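PA1221 (Pseudomonas aeruginosa, PDB 4DG8) is a member of the ANL superfamily of AMP-binding enzymes with a phosphopantetheine attachment region near its C-terminus, and holds adenosine monophosphate in this structure. Local coordinates at residues R32-M36 against L226-G230; L58-A62 against I91-A96. The contacts are given in a common frame with arbitrary orientation. Numbering follows the deposited sequence.

Interaction 1: residues R32-M36 against L226-G230; sequences RFSEM and LLNGG
Residues 32-36 are one turn of helix 29-39, with phi/psi near -60/-45 and M36 N bonded to R32 O at 3.0 Å. Residues 226-230 start at the last residue of helix 217-226 and turn through G229 (phi/psi 78/17, a positive phi that favours glycine). CA atoms pair F33 with L227 (5.4 Å) and M36 with G229 (5.5 Å). R32, chi1 t and chi2 p, spans the gap: NE donates to L227 O (2.7 Å, 161°), and NH2 adds a weak bond to L227 O (3.1 Å, 135°). R32 NH1 forms a salt bridge with E35 OE1 (3.4 Å), whose hydrogen bond is weak. The contact joins helix 29-39 to the loop entering strand 231-234, parallel neighbour of strand 44-48 in a mixed sheet. N228 ND2 is satisfied by G224 O and C193 O; Y55 OH bonds G230 O and, weakly, L226 O. Apolar contacts put F33 CB 4.0 Å from L227 CD2 and F33 CD1 4.1 Å from L226 CB. M36 lies against loop backbone, SD 3.5 Å from G229 N.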
loop_
_atom_site.group_PDB
_atom_site.type_symbol
_atom_site.label_atom_id
_atom_site.label_comp_id
_atom_site.label_asym_id
_atom_site.label_seq_id
_atom_site.Cartn_x
_atom_site.Cartn_y
_atom_site.Cartn_z
ATOM N N ARG A 32 9.857 -6.679 18.263
ATOM C CA ARG A 32 10.071 -5.241 18.371
ATOM C C ARG A 32 8.915 -4.570 19.113
ATOM O O ARG A 32 9.125 -3.754 20.034
ATOM C CB ARG A 32 10.252 -4.626 16.992
ATOM C CG ARG A 32 10.350 -3.110 17.000
ATOM C CD ARG A 32 11.611 -2.616 17.668
ATOM N NE ARG A 32 11.598 -1.155 17.711
ATOM C CZ ARG A 32 12.607 -0.393 18.121
ATOM N NH1 ARG A 32 13.740 -0.949 18.544
ATOM N NH2 ARG A 32 12.475 0.935 18.120
ATOM N N PHE A 33 7.694 -4.937 18.739
ATOM C CA PHE A 33 6.546 -4.435 19.472
ATOM C C PHE A 33 6.647 -4.760 20.959
ATOM O O PHE A 33 6.322 -3.923 21.798
ATOM C CB PHE A 33 5.193 -4.932 18.918
ATOM C CG PHE A 33 4.026 -4.372 19.673
ATOM C CD1 PHE A 33 3.477 -3.150 19.318
ATOM C CD2 PHE A 33 3.550 -5.008 20.805
ATOM C CE1 PHE A 33 2.426 -2.596 20.062
ATOM C CE2 PHE A 33 2.502 -4.467 21.558
ATOM C CZ PHE A 33 1.931 -3.268 21.179
ATOM N N SER A 34 7.095 -5.967 21.287
ATOM C CA SER A 34 7.184 -6.347 22.683
ATOM C C SER A 34 8.199 -5.477 23.413
ATOM O O SER A 34 8.000 -5.108 24.579
ATOM C CB SER A 34 7.551 -7.829 22.817
ATOM O OG SER A 34 6.435 -8.636 22.486
ATOM N N GLU A 35 9.295 -5.168 22.725
ATOM C CA GLU A 35 10.326 -4.304 23.283
ATOM C C GLU A 35 9.714 -2.932 23.631
ATOM O O GLU A 35 9.879 -2.407 24.744
ATOM C CB GLU A 35 11.477 -4.166 22.277
ATOM C CG GLU A 35 12.623 -3.285 22.742
ATOM C CD GLU A 35 13.670 -3.032 21.659
ATOM O OE1 GLU A 35 13.575 -3.630 20.567
ATOM O OE2 GLU A 35 14.595 -2.224 21.910
ATOM N N MET A 36 8.994 -2.370 22.671
ATOM C CA MET A 36 8.337 -1.077 22.848
ATOM C C MET A 36 7.325 -1.106 23.988
ATOM O O MET A 36 7.251 -0.164 24.775
ATOM C CB MET A 36 7.650 -0.619 21.546
ATOM C CG MET A 36 8.609 -0.305 20.385
ATOM S SD MET A 36 9.730 1.066 20.713
ATOM C CE MET A 36 11.174 0.206 21.359
ATOM N N LEU A 226 3.871 2.051 15.849
ATOM C CA LEU A 226 3.889 1.083 16.949
ATOM C C LEU A 226 5.271 0.471 17.183
ATOM O O LEU A 226 5.590 0.042 18.286
ATOM C CB LEU A 226 2.852 -0.029 16.729
ATOM C CG LEU A 226 1.376 0.388 16.752
ATOM C CD1 LEU A 226 0.511 -0.804 16.401
ATOM C CD2 LEU A 226 1.002 0.928 18.135
ATOM N N LEU A 227 6.088 0.400 16.142
ATOM C CA LEU A 227 7.415 -0.174 16.312
ATOM C C LEU A 227 8.417 0.869 16.829
ATOM O O LEU A 227 9.569 0.554 17.141
ATOM C CB LEU A 227 7.887 -0.849 15.010
ATOM C CG LEU A 227 6.965 -1.984 14.557
ATOM C CD1 LEU A 227 7.549 -2.680 13.341
ATOM C CD2 LEU A 227 6.704 -3.000 15.702
ATOM N N ASN A 228 7.987 2.129 16.854
ATOM C CA ASN A 228 8.755 3.204 17.490
ATOM C C ASN A 228 8.282 3.783 18.831
ATOM O O ASN A 228 8.825 4.789 19.289
ATOM C CB ASN A 228 9.136 4.275 16.471
ATOM C CG ASN A 228 10.039 3.713 15.401
ATOM O OD1 ASN A 228 11.220 3.448 15.651
ATOM N ND2 ASN A 228 9.474 3.454 14.220
ATOM N N GLY A 229 7.246 3.197 19.429
ATOM C CA GLY A 229 6.706 3.748 20.667
ATOM C C GLY A 229 5.833 4.974 20.407
ATOM O O GLY A 229 5.540 5.747 21.327
ATOM N N GLY A 230 5.419 5.142 19.151
ATOM C CA GLY A 230 4.563 6.252 18.743
ATOM C C GLY A 230 3.090 5.905 18.854
ATOM O O GLY A 230 2.721 4.910 19.487
#

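Interaction 2: residues L58-A62 against I91-A96; sequences LLDSA and ITCLLA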
loop_
_atom_site.group_PDB
_atom_site.type_symbol
_atom_site.label_atom_id
_atom_site.label_comp_id
_atom_site.label_asym_id
_atom_site.label_seq_id
_atom_site.Cartn_x
_atom_site.Cartn_y
_atom_site.Cartn_z
ATOM N N LEU A 58 -2.920 -2.547 24.713
ATOM C CA LEU A 58 -2.895 -3.085 23.353
ATOM C C LEU A 58 -2.345 -4.506 23.355
ATOM O O LEU A 58 -2.966 -5.412 22.796
ATOM C CB LEU A 58 -2.081 -2.192 22.405
ATOM C CG LEU A 58 -2.062 -2.688 20.955
ATOM C CD1 LEU A 58 -3.481 -3.032 20.486
ATOM C CD2 LEU A 58 -1.385 -1.719 19.998
ATOM N N LEU A 59 -1.202 -4.692 24.020
ATOM C CA LEU A 59 -0.564 -5.996 24.158
ATOM C C LEU A 59 -1.468 -7.016 24.871
ATOM O O LEU A 59 -1.583 -8.139 24.415
ATOM C CB LEU A 59 0.795 -5.874 24.864
ATOM C CG LEU A 59 1.625 -7.155 25.066
ATOM C CD1 LEU A 59 1.919 -7.840 23.754
ATOM C CD2 LEU A 59 2.925 -6.876 25.824
ATOM N N ASP A 60 -2.091 -6.632 25.984
ATOM C CA ASP A 60 -3.044 -7.513 26.673
ATOM C C ASP A 60 -4.221 -7.942 25.783
ATOM O O ASP A 60 -4.600 -9.126 25.741
ATOM C CB ASP A 60 -3.618 -6.844 27.927
ATOM C CG ASP A 60 -2.600 -6.688 29.048
ATOM O OD1 ASP A 60 -1.505 -7.305 28.989
ATOM O OD2 ASP A 60 -2.920 -5.938 30.001
ATOM N N SER A 61 -4.825 -6.978 25.095
ATOM C CA SER A 61 -5.979 -7.296 24.257
ATOM C C SER A 61 -5.567 -8.225 23.111
ATOM O O SER A 61 -6.241 -9.225 22.814
ATOM C CB SER A 61 -6.636 -6.018 23.728
ATOM O OG SER A 61 -7.068 -5.194 24.799
ATOM N N ALA A 62 -4.445 -7.898 22.484
ATOM C CA ALA A 62 -3.929 -8.681 21.374
ATOM C C ALA A 62 -3.485 -10.077 21.815
ATOM O O ALA A 62 -3.681 -11.035 21.096
ATOM C CB ALA A 62 -2.782 -7.937 20.671
ATOM N N ILE A 91 -6.748 -2.775 14.629
ATOM C CA ILE A 91 -5.337 -2.702 15.012
ATOM C C ILE A 91 -4.942 -3.859 15.950
ATOM O O ILE A 91 -3.920 -4.547 15.751
ATOM C CB ILE A 91 -5.028 -1.348 15.727
ATOM C CG1 ILE A 91 -5.369 -0.145 14.835
ATOM C CG2 ILE A 91 -3.568 -1.309 16.203
ATOM C CD1 ILE A 91 -4.635 -0.114 13.503
ATOM N N THR A 92 -5.761 -4.067 16.979
ATOM C CA THR A 92 -5.575 -5.205 17.872
ATOM C C THR A 92 -5.605 -6.547 17.107
ATOM O O THR A 92 -4.823 -7.465 17.405
ATOM C CB THR A 92 -6.639 -5.195 18.984
ATOM O OG1 THR A 92 -6.662 -3.899 19.596
ATOM C CG2 THR A 92 -6.362 -6.263 20.037
ATOM N N CYS A 93 -6.500 -6.667 16.133
ATOM C CA CYS A 93 -6.536 -7.877 15.302
ATOM C C CYS A 93 -5.210 -8.102 14.605
ATOM O O CYS A 93 -4.710 -9.220 14.563
ATOM C CB CYS A 93 -7.615 -7.782 14.214
ATOM S SG CYS A 93 -9.271 -8.129 14.770
ATOM N N LEU A 94 -4.653 -7.039 14.031
ATOM C CA LEU A 94 -3.407 -7.200 13.281
ATOM C C LEU A 94 -2.309 -7.715 14.202
ATOM O O LEU A 94 -1.526 -8.607 13.828
ATOM C CB LEU A 94 -2.960 -5.873 12.648
ATOM C CG LEU A 94 -3.919 -5.220 11.644
ATOM C CD1 LEU A 94 -3.266 -3.969 11.089
ATOM C CD2 LEU A 94 -4.275 -6.183 10.508
ATOM N N LEU A 95 -2.237 -7.152 15.410
ATOM C CA LEU A 95 -1.180 -7.604 16.313
ATOM C C LEU A 95 -1.430 -9.047 16.782
ATOM O O LEU A 95 -0.490 -9.817 16.938
ATOM C CB LEU A 95 -1.022 -6.654 17.521
ATOM C CG LEU A 95 0.057 -6.987 18.552
ATOM C CD1 LEU A 95 1.449 -7.046 17.888
ATOM C CD2 LEU A 95 0.042 -5.968 19.711
ATOM N N ALA A 96 -2.689 -9.400 17.040
ATOM C CA ALA A 96 -2.998 -10.738 17.552
ATOM C C ALA A 96 -2.685 -11.800 16.477
ATOM O O ALA A 96 -2.168 -12.897 16.773
ATOM C CB ALA A 96 -4.449 -10.815 17.987
#
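The axes of segments 58-62 and 91-96 cross at -67°, 8.8 Å apart at closest approach. Helix 88-99 is the crossover between adjacent parallel strands 79-83 and 103-106, a beta-alpha-beta unit, and helix 55-72 packs on it. I91 makes a marginal touch, its CG2 4.4 Å from L58 CD2, and the end of its side chain leads away. T92 is used through its methyl: CG2 sits 3.7 Å from S61 CB and 3.5 Å from A62 N, while OG1, bonded to R88 O, abuts L58 CD1 at 3.4 Å. Three positions on, L95 points toward the partner helix, and its CD2 reaches A62 CB (3.6 Å) and L58 CG (4.1 Å). At A96 the CA atoms of A62 and A96 are 4.4 Å apart, and A96 CB is 3.2 Å from A62 O. Paired alanines thus allow close backbone approach. With 333 Å² buried and no hydrogen bond across, the junction rests on van der Waals packing, mostly apolar, with methyls also set against the backbone of helix 55-72.

Overall arrangement
Both interactions are buried, about 21 Å from the centre of the chain, with their own centres 13 Å apart, and interaction 2 is nested in the loop that interaction 1 closes. They meet directly: from interaction 1, F33 CE2 lies 3.4 Å from L95 CD2 and F33 CZ lies 3.8 Å from L58 CD2, while L226 CD2 comes within 4.0 Å of L58 CD2. Side chains from helices 29-39, 55-72, 88-99 and 217-226 thus meet in one apolar cluster around F33 and L58. Chemistry separates the contacts: the buried areas are similar (319 and 333 Å²), but 32-36 against 226-230 includes a partly exposed arginine bonded to a loop carbonyl, whereas 58-62 against 91-96 joins two helices without a hydrogen bond between the two segments.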